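Local coordinates for protein GH18 chiitnase (Pseudoalteromonas aurantia, PDB 6K7Z) that probably hydrolyses internal beta-1,4 linkages of chitin as an endo-acting glycoside hydrolase of family 18, at residues Glu20-Asp24 / Asn259-Asp265; Gly82-Tyr86 / Asp115-Thr119; Thr119-Thr123 / Tyr166-Tyr170; Ala131-Ile135 / Glu172-Val177; Pro158-Gln163 / Tyr208-Pro212. All blocks are in the same frame, centred on the assembly; numbering follows the deposited sequence.

All five contacts belong to one beta/alpha (TIM) barrel. Contact 1 stands alone on the opposite side of the chain's centre from the other four, its centre 26 to 30 Å from theirs; it is buried, as are contacts 2, 4 and 5, and tyrosine, asparagine and a bridging water make it partly polar. Contacts 2 and 3 share T119 and hold the loop after strand 111-115, contact 2 with buried tyrosines and a serine-aspartate bond, contact 3, only partly buried, with faces of rings and no hydrogen bond across. Contacts 3 and 4 share helix 169-177, contact 4 being almost purely aliphatic. Contact 5 combines a leucine core with one tyrosine-glutamate bond.

Contact 1: Glu20-Asp24 / Asn259-Asp265; sequences ELPYD and NWQFSSD
N259 and F262 meet Y23 on the outer side of the TIM barrel wall, where strand 256-260 ends and strand 3-8 separates it from strand 25-33. N259 comes first. Its amide NH2 donates to the phenol oxygen, ND2 to OH of Y23 at 2.9 Å, with an N-H...O angle of 155° and the oxygen close to the amide plane. ND2 comes in at the ring's edge. OD1 of N259 takes a bond from T6 of strand 3-8, which fixes the flip of the amide; asparagine suits the place because it can donate and accept at once. After W260 the chain passes through a cis peptide bond to Q261, a feature known at this strand end in family 18 chitinases, and turns into the 3-10 segment 262-264. F262 keeps its CG anti to the backbone N (chi1 178°), and its ring reaches back to Y23: CD1 lies 3.7 Å from CE2 of Y23, in an oblique pairing with planes at 61°. The same ring meets L21, whose CD1 is 4.0 Å from CE1 of F262, an apolar cover for this side of the tyrosine. D265 closes the walk. Its carboxylate accepts backbone N-H bonds from W270 and I271 of helix 269-277, and a water donates to its OD2 at 2.6 Å while lying 2.6 Å from OH of Y23.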
# COMPACT_ATOMS: atom_id res chain seq x y z
N GLU A 20 16.45 10.16 -6.50
CA GLU A 20 16.58 11.52 -6.99
C GLU A 20 15.24 12.12 -7.39
O GLU A 20 15.21 13.17 -8.04
CB GLU A 20 17.55 11.57 -8.17
CG GLU A 20 18.86 10.84 -7.91
CD GLU A 20 19.75 11.51 -6.87
OE1 GLU A 20 19.38 12.57 -6.32
OE2 GLU A 20 20.84 10.95 -6.59
N LEU A 21 14.14 11.49 -7.02
CA LEU A 21 12.81 11.94 -7.37
C LEU A 21 12.04 12.31 -6.11
O LEU A 21 12.43 11.93 -5.00
CB LEU A 21 12.07 10.84 -8.15
CG LEU A 21 12.68 10.73 -9.55
CD1 LEU A 21 12.22 9.44 -10.22
CD2 LEU A 21 12.30 11.95 -10.38
N PRO A 22 10.98 13.07 -6.23
CA PRO A 22 10.28 13.57 -5.03
C PRO A 22 9.30 12.55 -4.45
O PRO A 22 8.09 12.81 -4.32
CB PRO A 22 9.58 14.83 -5.56
CG PRO A 22 9.31 14.53 -6.99
CD PRO A 22 10.46 13.69 -7.47
N TYR A 23 9.82 11.37 -4.12
CA TYR A 23 9.07 10.36 -3.38
C TYR A 23 9.42 10.42 -1.91
O TYR A 23 10.58 10.67 -1.54
CB TYR A 23 9.36 8.94 -3.89
CG TYR A 23 8.67 8.62 -5.19
CD1 TYR A 23 7.29 8.50 -5.25
CD2 TYR A 23 9.41 8.43 -6.36
CE1 TYR A 23 6.65 8.22 -6.44
CE2 TYR A 23 8.78 8.13 -7.55
CZ TYR A 23 7.40 8.03 -7.59
OH TYR A 23 6.78 7.74 -8.79
N ASP A 24 8.43 10.19 -1.06
CA ASP A 24 8.69 10.03 0.36
C ASP A 24 8.81 8.57 0.77
O ASP A 24 9.59 8.26 1.68
CB ASP A 24 7.59 10.69 1.18
CG ASP A 24 7.52 12.17 0.94
OD1 ASP A 24 8.56 12.85 1.09
OD2 ASP A 24 6.43 12.66 0.58
N ASN A 259 1.16 5.75 -6.33
CA ASN A 259 0.98 5.26 -7.69
C ASN A 259 1.39 3.81 -7.82
O ASN A 259 2.23 3.29 -7.07
CB ASN A 259 1.73 6.12 -8.75
CG ASN A 259 3.24 5.94 -8.71
OD1 ASN A 259 3.76 4.84 -8.92
ND2 ASN A 259 3.95 7.04 -8.50
N TRP A 260 0.75 3.15 -8.77
CA TRP A 260 1.19 1.86 -9.29
C TRP A 260 1.53 2.14 -10.75
O TRP A 260 0.64 2.53 -11.50
CB TRP A 260 0.08 0.80 -9.17
CG TRP A 260 0.53 -0.54 -9.68
CD1 TRP A 260 0.47 -1.00 -10.97
CD2 TRP A 260 1.17 -1.57 -8.92
NE1 TRP A 260 1.01 -2.26 -11.05
CE2 TRP A 260 1.45 -2.64 -9.80
CE3 TRP A 260 1.52 -1.70 -7.57
CZ2 TRP A 260 2.07 -3.82 -9.38
CZ3 TRP A 260 2.13 -2.86 -7.15
CH2 TRP A 260 2.41 -3.91 -8.05
N GLN A 261 2.79 2.01 -11.16
CA GLN A 261 3.93 1.67 -10.33
C GLN A 261 5.14 2.44 -10.85
O GLN A 261 5.10 3.01 -11.95
CB GLN A 261 4.20 0.16 -10.34
CG GLN A 261 4.49 -0.41 -11.74
CD GLN A 261 5.00 -1.85 -11.68
OE1 GLN A 261 5.96 -2.15 -10.98
NE2 GLN A 261 4.33 -2.74 -12.41
N PHE A 262 6.23 2.41 -10.07
CA PHE A 262 7.40 3.25 -10.33
C PHE A 262 7.92 3.12 -11.77
O PHE A 262 8.16 4.13 -12.45
CB PHE A 262 8.50 2.90 -9.33
CG PHE A 262 9.76 3.67 -9.54
CD1 PHE A 262 9.85 5.00 -9.14
CD2 PHE A 262 10.85 3.08 -10.15
CE1 PHE A 262 11.01 5.72 -9.35
CE2 PHE A 262 12.02 3.79 -10.36
CZ PHE A 262 12.11 5.11 -9.95
N SER A 263 8.11 1.90 -12.24
CA SER A 263 8.81 1.72 -13.52
C SER A 263 7.95 2.08 -14.72
O SER A 263 8.43 1.96 -15.86
CB SER A 263 9.32 0.29 -13.64
OG SER A 263 10.52 0.14 -12.90
N SER A 264 6.72 2.52 -14.51
CA SER A 264 5.89 2.99 -15.61
C SER A 264 6.04 4.48 -15.87
O SER A 264 5.48 4.98 -16.86
CB SER A 264 4.42 2.69 -15.32
OG SER A 264 4.20 1.30 -15.26
N ASP A 265 6.76 5.20 -15.02
CA ASP A 265 6.83 6.67 -15.06
C ASP A 265 8.13 7.10 -15.72
O ASP A 265 9.18 7.14 -15.08
CB ASP A 265 6.72 7.26 -13.67
CG ASP A 265 6.86 8.76 -13.68
OD1 ASP A 265 6.71 9.37 -14.77
OD2 ASP A 265 7.11 9.33 -12.60
O HOH W 1 8.42 8.01 -10.83

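Contact 2: Gly82-Tyr86 / Asp115-Thr119; sequences GSNAY and DYEDT
Y86 lies against Y116 and D118 where helix 83-89 packs on the loop following strand 111-115 of the TIM barrel. That strand and loop carry D115 and E117, the last two acidic positions of the DXXDXDXE signature of family 18, whose glutamate is the general acid in relatives. Starting at CB, Y86 has OD2 of D118 4.1 Å away. Farther out, CD2 of Y86 rests 3.8 Å from CB of D118, while CE1, on the other branch, approaches CD1 of Y116 at 3.5 Å. Y116 presents its edge over the centre of the Y86 face, a T-shaped pair with centroids 4.7 Å apart and planes at 65°. Tyrosine serves well here, since the ring packs against Y116 and the CB of D118 while the hydroxyl reaches polar atoms beyond: OH of Y86 is 2.7 Å from a water that accepts from the backbone N of E117. In this way the helix touches the signature loop both directly and through solvent. OH of Y116 is itself paired with Y128. At the helix start S83 needs only a short arm. With OG anti to its backbone N (chi1 -175°), it donates to D118, which also accepts from Y128. OG of S83 meets OD2 of D118 on the syn side at 2.7 Å, 20° out of the carboxylate plane.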
# COMPACT_ATOMS: atom_id res chain seq x y z
N GLY A 82 -3.26 -16.13 -2.51
CA GLY A 82 -4.51 -16.85 -2.41
C GLY A 82 -5.18 -16.70 -1.06
O GLY A 82 -4.54 -16.60 -0.02
N SER A 83 -6.52 -16.70 -1.10
CA SER A 83 -7.31 -16.67 0.13
C SER A 83 -6.97 -17.85 1.03
O SER A 83 -6.98 -17.72 2.27
CB SER A 83 -8.80 -16.66 -0.23
OG SER A 83 -9.60 -16.51 0.92
N ASN A 84 -6.63 -18.99 0.44
CA ASN A 84 -6.30 -20.17 1.23
C ASN A 84 -5.03 -19.95 2.05
O ASN A 84 -4.91 -20.46 3.17
CB ASN A 84 -6.15 -21.38 0.31
CG ASN A 84 -5.10 -21.18 -0.78
OD1 ASN A 84 -4.83 -20.05 -1.20
ND2 ASN A 84 -4.51 -22.28 -1.24
N ALA A 85 -4.07 -19.18 1.52
CA ALA A 85 -2.87 -18.89 2.31
C ALA A 85 -3.20 -17.98 3.49
O ALA A 85 -2.72 -18.22 4.61
CB ALA A 85 -1.80 -18.25 1.41
N TYR A 86 -4.02 -16.95 3.26
CA TYR A 86 -4.44 -16.07 4.34
C TYR A 86 -5.23 -16.84 5.39
O TYR A 86 -5.09 -16.59 6.59
CB TYR A 86 -5.31 -14.94 3.79
CG TYR A 86 -4.59 -13.81 3.07
CD1 TYR A 86 -3.68 -12.99 3.74
CD2 TYR A 86 -4.86 -13.53 1.74
CE1 TYR A 86 -3.03 -11.94 3.08
CE2 TYR A 86 -4.23 -12.49 1.08
CZ TYR A 86 -3.32 -11.70 1.75
OH TYR A 86 -2.69 -10.66 1.08
N ASP A 115 -0.56 -5.13 1.67
CA ASP A 115 -1.36 -5.00 0.46
C ASP A 115 -2.31 -6.19 0.39
O ASP A 115 -2.10 -7.16 -0.34
CB ASP A 115 -0.45 -4.91 -0.76
CG ASP A 115 -1.21 -4.63 -2.05
OD1 ASP A 115 -2.45 -4.53 -2.02
OD2 ASP A 115 -0.56 -4.50 -3.11
N TYR A 116 -3.38 -6.09 1.16
CA TYR A 116 -4.34 -7.17 1.36
C TYR A 116 -5.54 -6.99 0.43
O TYR A 116 -6.21 -5.95 0.49
CB TYR A 116 -4.78 -7.19 2.82
CG TYR A 116 -5.83 -8.21 3.18
CD1 TYR A 116 -5.46 -9.48 3.59
CD2 TYR A 116 -7.19 -7.90 3.15
CE1 TYR A 116 -6.41 -10.42 3.96
CE2 TYR A 116 -8.15 -8.83 3.52
CZ TYR A 116 -7.75 -10.09 3.92
OH TYR A 116 -8.68 -11.04 4.30
N GLU A 117 -5.81 -8.00 -0.41
CA GLU A 117 -6.85 -7.89 -1.44
C GLU A 117 -7.85 -9.04 -1.38
O GLU A 117 -8.58 -9.28 -2.35
CB GLU A 117 -6.20 -7.81 -2.83
CG GLU A 117 -4.97 -6.87 -2.88
CD GLU A 117 -4.65 -6.35 -4.29
OE1 GLU A 117 -5.19 -6.90 -5.26
OE2 GLU A 117 -3.86 -5.38 -4.43
N ASP A 118 -7.93 -9.77 -0.27
CA ASP A 118 -8.80 -10.96 -0.18
C ASP A 118 -10.21 -10.51 0.21
O ASP A 118 -10.66 -10.65 1.35
CB ASP A 118 -8.23 -11.98 0.80
CG ASP A 118 -9.00 -13.29 0.79
OD1 ASP A 118 -9.85 -13.49 -0.11
OD2 ASP A 118 -8.78 -14.11 1.69
N THR A 119 -10.92 -9.98 -0.79
CA THR A 119 -12.23 -9.40 -0.56
C THR A 119 -13.21 -10.41 0.03
O THR A 119 -14.06 -10.06 0.87
CB THR A 119 -12.76 -8.84 -1.88
OG1 THR A 119 -11.80 -7.91 -2.40
CG2 THR A 119 -14.10 -8.15 -1.68
O HOH W 2 -3.86 -10.05 -1.28

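Contact 3: Thr119-Thr123 / Tyr166-Tyr170; sequences TAAFT and YMAGY
At the C-terminal mouth of the TIM barrel, the 3-10 turn 119-122 of the loop after strand 111-115 lies on the start of helix 169-177, with F122 pressed onto G169. CA of G169 stands 3.5 Å from the centroid of the F122 ring and only 10° off its normal, a CH-pi contact. Having no side chain, G169 lets the ring lie directly on its CA. Beyond it, CZ of F122 touches CD1 of Y170 at 3.8 Å, and the hydroxyl of Y170 is held by H154. On its way out the phenylalanine also passes a carbonyl, its CD2 being 3.4 Å from O of M167. Nearer the surface T119 and T123 offer methyls: CG2 of T119 meets CG of M167 at 3.6 Å. CG2 of T123 lies over the face of Y166, 4.0 Å from the centroid and 29° off the normal, a second CH-pi contact. Threonine is apt because its two branches do different work. With chi1 at 66°, OG1 of T123 turns back into its own turn and donates to O of A120 at 3.0 Å, sharing that oxygen with the backbone N of T123.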
# COMPACT_ATOMS: atom_id res chain seq x y z
N THR A 119 -10.92 -9.98 -0.79
CA THR A 119 -12.23 -9.40 -0.56
C THR A 119 -13.21 -10.41 0.03
O THR A 119 -14.06 -10.06 0.87
CB THR A 119 -12.76 -8.84 -1.88
OG1 THR A 119 -11.80 -7.91 -2.40
CG2 THR A 119 -14.10 -8.15 -1.68
N ALA A 120 -13.12 -11.67 -0.41
CA ALA A 120 -14.08 -12.68 0.05
C ALA A 120 -14.01 -12.90 1.55
O ALA A 120 -14.98 -13.40 2.13
CB ALA A 120 -13.84 -14.01 -0.67
N ALA A 121 -12.90 -12.55 2.20
CA ALA A 121 -12.83 -12.69 3.65
C ALA A 121 -13.60 -11.60 4.39
O ALA A 121 -13.74 -11.68 5.61
CB ALA A 121 -11.37 -12.71 4.11
N PHE A 122 -14.11 -10.58 3.68
CA PHE A 122 -15.02 -9.61 4.28
C PHE A 122 -16.49 -9.95 4.03
O PHE A 122 -17.36 -9.25 4.55
CB PHE A 122 -14.75 -8.19 3.75
CG PHE A 122 -13.35 -7.68 4.02
CD1 PHE A 122 -12.63 -8.08 5.14
CD2 PHE A 122 -12.76 -6.78 3.14
CE1 PHE A 122 -11.35 -7.59 5.38
CE2 PHE A 122 -11.50 -6.28 3.35
CZ PHE A 122 -10.78 -6.69 4.47
N THR A 123 -16.78 -10.98 3.24
CA THR A 123 -18.15 -11.36 2.88
C THR A 123 -18.58 -12.71 3.44
O THR A 123 -19.61 -13.24 3.03
CB THR A 123 -18.32 -11.41 1.36
OG1 THR A 123 -17.52 -12.48 0.83
CG2 THR A 123 -17.90 -10.09 0.73
N TYR A 166 -21.15 -4.08 2.02
CA TYR A 166 -21.07 -5.54 2.07
C TYR A 166 -19.64 -6.07 2.14
O TYR A 166 -19.43 -7.16 2.54
CB TYR A 166 -21.73 -6.13 0.84
CG TYR A 166 -21.73 -7.67 0.65
CD1 TYR A 166 -22.37 -8.51 1.52
CD2 TYR A 166 -21.13 -8.25 -0.46
CE1 TYR A 166 -22.40 -9.88 1.32
CE2 TYR A 166 -21.14 -9.63 -0.66
CZ TYR A 166 -21.78 -10.44 0.24
OH TYR A 166 -21.81 -11.82 0.04
N MET A 167 -18.68 -5.26 1.73
CA MET A 167 -17.31 -5.71 1.73
C MET A 167 -16.44 -4.74 2.56
O MET A 167 -15.28 -4.70 2.35
CB MET A 167 -16.77 -5.59 0.30
CG MET A 167 -17.14 -6.63 -0.65
SD MET A 167 -18.47 -6.02 -1.60
CE MET A 167 -17.64 -5.17 -2.88
N ALA A 168 -17.06 -4.00 3.46
CA ALA A 168 -16.36 -2.91 4.15
C ALA A 168 -15.52 -3.39 5.33
O ALA A 168 -15.61 -2.83 6.43
CB ALA A 168 -17.36 -1.86 4.62
N GLY A 169 -14.68 -4.39 5.10
CA GLY A 169 -13.87 -4.93 6.17
C GLY A 169 -12.96 -3.91 6.83
O GLY A 169 -12.70 -3.99 8.03
N TYR A 170 -12.47 -2.93 6.07
CA TYR A 170 -11.52 -1.98 6.65
C TYR A 170 -12.18 -0.93 7.53
O TYR A 170 -11.48 -0.26 8.30
CB TYR A 170 -10.70 -1.29 5.56
CG TYR A 170 -9.40 -1.98 5.33
CD1 TYR A 170 -9.33 -3.13 4.56
CD2 TYR A 170 -8.23 -1.51 5.91
CE1 TYR A 170 -8.12 -3.77 4.35
CE2 TYR A 170 -7.00 -2.16 5.72
CZ TYR A 170 -6.97 -3.29 4.94
OH TYR A 170 -5.79 -3.96 4.72

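Contact 4: Ala131-Ile135 / Glu172-Val177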
# COMPACT_ATOMS: atom_id res chain seq x y z
N ALA A 131 -11.33 -9.12 8.67
CA ALA A 131 -11.14 -7.94 9.51
C ALA A 131 -10.37 -8.30 10.77
O ALA A 131 -9.41 -7.61 11.14
CB ALA A 131 -12.49 -7.31 9.85
N GLN A 132 -10.76 -9.38 11.45
CA GLN A 132 -10.04 -9.76 12.65
C GLN A 132 -8.61 -10.17 12.34
O GLN A 132 -7.70 -9.94 13.15
CB GLN A 132 -10.79 -10.87 13.39
CG GLN A 132 -10.04 -11.37 14.63
CD GLN A 132 -9.81 -10.25 15.65
OE1 GLN A 132 -10.75 -9.57 16.07
NE2 GLN A 132 -8.54 -10.05 16.04
N PHE A 133 -8.38 -10.76 11.16
CA PHE A 133 -7.02 -11.08 10.74
C PHE A 133 -6.19 -9.81 10.62
O PHE A 133 -5.08 -9.72 11.17
CB PHE A 133 -7.04 -11.82 9.41
CG PHE A 133 -5.69 -11.93 8.75
CD1 PHE A 133 -4.68 -12.68 9.34
CD2 PHE A 133 -5.43 -11.30 7.54
CE1 PHE A 133 -3.44 -12.78 8.74
CE2 PHE A 133 -4.19 -11.39 6.93
CZ PHE A 133 -3.18 -12.14 7.53
N LEU A 134 -6.71 -8.81 9.91
CA LEU A 134 -5.97 -7.57 9.74
C LEU A 134 -5.81 -6.84 11.07
O LEU A 134 -4.76 -6.24 11.33
CB LEU A 134 -6.69 -6.70 8.73
CG LEU A 134 -6.66 -7.32 7.34
CD1 LEU A 134 -7.60 -6.53 6.44
CD2 LEU A 134 -5.25 -7.30 6.78
N ILE A 135 -6.82 -6.88 11.93
CA ILE A 135 -6.71 -6.27 13.25
C ILE A 135 -5.60 -6.94 14.05
O ILE A 135 -4.71 -6.27 14.60
CB ILE A 135 -8.06 -6.33 13.98
CG1 ILE A 135 -9.02 -5.33 13.34
CG2 ILE A 135 -7.89 -6.11 15.49
CD1 ILE A 135 -10.46 -5.55 13.72
N GLU A 172 -14.20 -1.83 9.96
CA GLU A 172 -13.91 -2.50 11.21
C GLU A 172 -12.44 -2.38 11.56
O GLU A 172 -12.09 -2.11 12.72
CB GLU A 172 -14.32 -3.97 11.14
CG GLU A 172 -14.12 -4.75 12.44
CD GLU A 172 -14.56 -6.21 12.36
OE1 GLU A 172 -15.43 -6.55 11.51
OE2 GLU A 172 -14.04 -7.03 13.15
N VAL A 173 -11.56 -2.55 10.58
CA VAL A 173 -10.12 -2.46 10.85
C VAL A 173 -9.77 -1.10 11.46
O VAL A 173 -9.16 -1.02 12.53
CB VAL A 173 -9.31 -2.75 9.58
CG1 VAL A 173 -7.83 -2.46 9.82
CG2 VAL A 173 -9.49 -4.20 9.14
N VAL A 174 -10.14 -0.01 10.78
CA VAL A 174 -9.70 1.29 11.28
C VAL A 174 -10.37 1.62 12.60
O VAL A 174 -9.78 2.28 13.46
CB VAL A 174 -9.91 2.42 10.25
CG1 VAL A 174 -9.10 2.17 8.98
CG2 VAL A 174 -11.40 2.62 9.93
N GLU A 175 -11.60 1.13 12.81
CA GLU A 175 -12.27 1.38 14.08
C GLU A 175 -11.55 0.74 15.25
O GLU A 175 -11.53 1.31 16.35
CB GLU A 175 -13.70 0.88 14.00
CG GLU A 175 -14.60 1.88 13.30
CD GLU A 175 -15.94 1.30 12.92
OE1 GLU A 175 -16.12 0.07 12.99
OE2 GLU A 175 -16.81 2.10 12.55
N LEU A 176 -10.93 -0.42 15.05
CA LEU A 176 -10.27 -1.13 16.14
C LEU A 176 -8.78 -0.81 16.28
O LEU A 176 -8.28 -0.75 17.40
CB LEU A 176 -10.44 -2.64 15.97
CG LEU A 176 -11.68 -3.25 16.65
CD1 LEU A 176 -11.63 -2.99 18.16
CD2 LEU A 176 -12.97 -2.73 16.06
N VAL A 177 -8.06 -0.61 15.17
CA VAL A 177 -6.60 -0.44 15.24
C VAL A 177 -6.10 0.70 14.36
O VAL A 177 -4.90 0.81 14.11
CB VAL A 177 -5.86 -1.74 14.86
CG1 VAL A 177 -6.23 -2.89 15.82
CG2 VAL A 177 -6.12 -2.11 13.39
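O of A131 takes the backbone N-H of I135 at 2.8 Å, the shortest polar bond here; across the gap CG2 of V173 lies 4.0 Å from the same oxygen. No hydrogen bond crosses between 131-135 and 172-177, and aliphatic packing carries the contact. I135 is the knob, set in a hole made by E172, V173, L176 and V177. Its branches divide the task: CD1 reaches CB of L176 at 3.7 Å, while CG2 meets CG1 of V177 at 3.6 Å. A beta-branched residue thus fills the hole in two directions. V173 in turn sends CG2 back between the residues opposite, 3.8 Å from CB of L134. At A131 the small methyl lets a long side chain lie close: E172 runs extended beyond CG (chi2 179°), and its CD sits 3.4 Å from CB of A131. The carboxylate of this partly exposed residue borders the apolar patch. The local axes approach to 9.1 Å and run 36° apart in the same general direction. Such side-by-side packing joins successive outer helices of a TIM barrel, here those following strands 111-115 and 151-154.

Contact 5: Pro158-Gln163 / Tyr208-Pro212; sequences PPYLEQ and YTKLP
L161 forms the apolar centre, packed against both Y208 and L211. Its CB lies over the face of the tyrosine, 3.7 Å from the ring centroid and 18° off the normal, a CH-pi contact. The two branches then part: CD1 stays on the same face, farther round the ring, 3.8 Å from CD2 of Y208, and CD2 meets CD1 of L211 at 3.9 Å. Behind them the leucine reaches L184 and V186 of strand 183-187, so a branched aliphatic residue fits this position well. Outward, P158 brings CB to within 3.3 Å of OH of Y208, and on the exposed flank NE2 of Q163 passes CD2 of L211 at 3.8 Å. The polar edge is the phenol itself: OH of Y208 donates to OE2 of E162 at 2.8 Å, using the anti lone pair. Glutamate can answer from a CB that points away because its chain bends at chi2 (-72°), folding the carboxylate back toward the ring edge. The same OE2 has a weak bond from S204 of helix 198-209. Packing on the C-terminal end of that helix and the turn after it seats the loop after strand 151-154 at the C-terminal mouth of the TIM barrel.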
# COMPACT_ATOMS: atom_id res chain seq x y z
N PRO A 158 -11.47 0.80 -2.43
CA PRO A 158 -12.53 1.67 -1.91
C PRO A 158 -13.68 0.90 -1.26
O PRO A 158 -14.17 1.34 -0.21
CB PRO A 158 -13.00 2.43 -3.16
CG PRO A 158 -11.75 2.56 -3.98
CD PRO A 158 -11.01 1.24 -3.76
N PRO A 159 -14.14 -0.22 -1.82
CA PRO A 159 -15.27 -0.91 -1.16
C PRO A 159 -14.98 -1.30 0.27
O PRO A 159 -15.90 -1.39 1.09
CB PRO A 159 -15.51 -2.14 -2.04
CG PRO A 159 -15.03 -1.73 -3.39
CD PRO A 159 -13.82 -0.86 -3.12
N TYR A 160 -13.70 -1.52 0.60
CA TYR A 160 -13.33 -1.91 1.95
C TYR A 160 -13.64 -0.83 2.98
O TYR A 160 -13.72 -1.14 4.18
CB TYR A 160 -11.84 -2.22 2.02
CG TYR A 160 -11.34 -3.38 1.18
CD1 TYR A 160 -12.20 -4.19 0.44
CD2 TYR A 160 -9.98 -3.65 1.11
CE1 TYR A 160 -11.70 -5.25 -0.32
CE2 TYR A 160 -9.48 -4.69 0.37
CZ TYR A 160 -10.34 -5.48 -0.35
OH TYR A 160 -9.80 -6.52 -1.08
N LEU A 161 -13.79 0.42 2.54
CA LEU A 161 -13.90 1.59 3.41
C LEU A 161 -15.28 2.24 3.35
O LEU A 161 -15.49 3.31 3.95
CB LEU A 161 -12.84 2.62 3.03
CG LEU A 161 -11.39 2.18 3.31
CD1 LEU A 161 -10.38 3.00 2.51
CD2 LEU A 161 -11.09 2.28 4.79
N GLU A 162 -16.23 1.62 2.67
CA GLU A 162 -17.57 2.18 2.49
C GLU A 162 -18.42 1.82 3.71
O GLU A 162 -18.82 0.66 3.87
CB GLU A 162 -18.18 1.66 1.20
CG GLU A 162 -17.53 2.27 -0.05
CD GLU A 162 -17.92 3.72 -0.24
OE1 GLU A 162 -19.14 4.00 -0.17
OE2 GLU A 162 -17.04 4.58 -0.43
N GLN A 163 -18.66 2.80 4.57
CA GLN A 163 -19.54 2.62 5.73
C GLN A 163 -20.83 1.91 5.33
O GLN A 163 -21.51 2.33 4.38
CB GLN A 163 -19.86 3.98 6.35
CG GLN A 163 -20.70 3.92 7.62
CD GLN A 163 -19.89 3.48 8.84
OE1 GLN A 163 -20.14 2.41 9.42
NE2 GLN A 163 -18.95 4.31 9.25
N TYR A 208 -13.62 8.83 3.77
CA TYR A 208 -12.65 7.96 4.41
C TYR A 208 -11.83 8.71 5.45
O TYR A 208 -11.43 8.13 6.47
CB TYR A 208 -11.72 7.32 3.37
CG TYR A 208 -12.41 6.55 2.27
CD1 TYR A 208 -13.71 6.08 2.42
CD2 TYR A 208 -11.75 6.28 1.08
CE1 TYR A 208 -14.34 5.37 1.40
CE2 TYR A 208 -12.37 5.57 0.07
CZ TYR A 208 -13.65 5.12 0.22
OH TYR A 208 -14.25 4.43 -0.81
N THR A 209 -11.55 10.00 5.20
CA THR A 209 -10.78 10.75 6.19
C THR A 209 -11.55 10.97 7.48
O THR A 209 -10.95 11.32 8.50
CB THR A 209 -10.37 12.12 5.66
OG1 THR A 209 -11.54 12.93 5.45
CG2 THR A 209 -9.58 11.99 4.36
N LYS A 210 -12.87 10.78 7.45
CA LYS A 210 -13.73 11.00 8.60
C LYS A 210 -14.13 9.72 9.31
O LYS A 210 -14.92 9.77 10.25
CB LYS A 210 -14.99 11.76 8.16
CG LYS A 210 -14.68 13.14 7.59
CD LYS A 210 -15.95 13.85 7.16
CE LYS A 210 -15.64 15.17 6.47
NZ LYS A 210 -16.86 15.81 5.90
N LEU A 211 -13.59 8.57 8.88
CA LEU A 211 -13.80 7.34 9.62
C LEU A 211 -13.12 7.43 10.99
O LEU A 211 -12.18 8.21 11.17
CB LEU A 211 -13.27 6.14 8.83
CG LEU A 211 -14.11 5.70 7.62
CD1 LEU A 211 -13.34 4.75 6.73
CD2 LEU A 211 -15.43 5.07 8.06
N PRO A 212 -13.59 6.67 11.97
CA PRO A 212 -12.93 6.68 13.28
C PRO A 212 -11.44 6.36 13.17
O PRO A 212 -11.04 5.43 12.46
CB PRO A 212 -13.68 5.60 14.07
CG PRO A 212 -15.09 5.62 13.46
CD PRO A 212 -14.86 5.91 11.99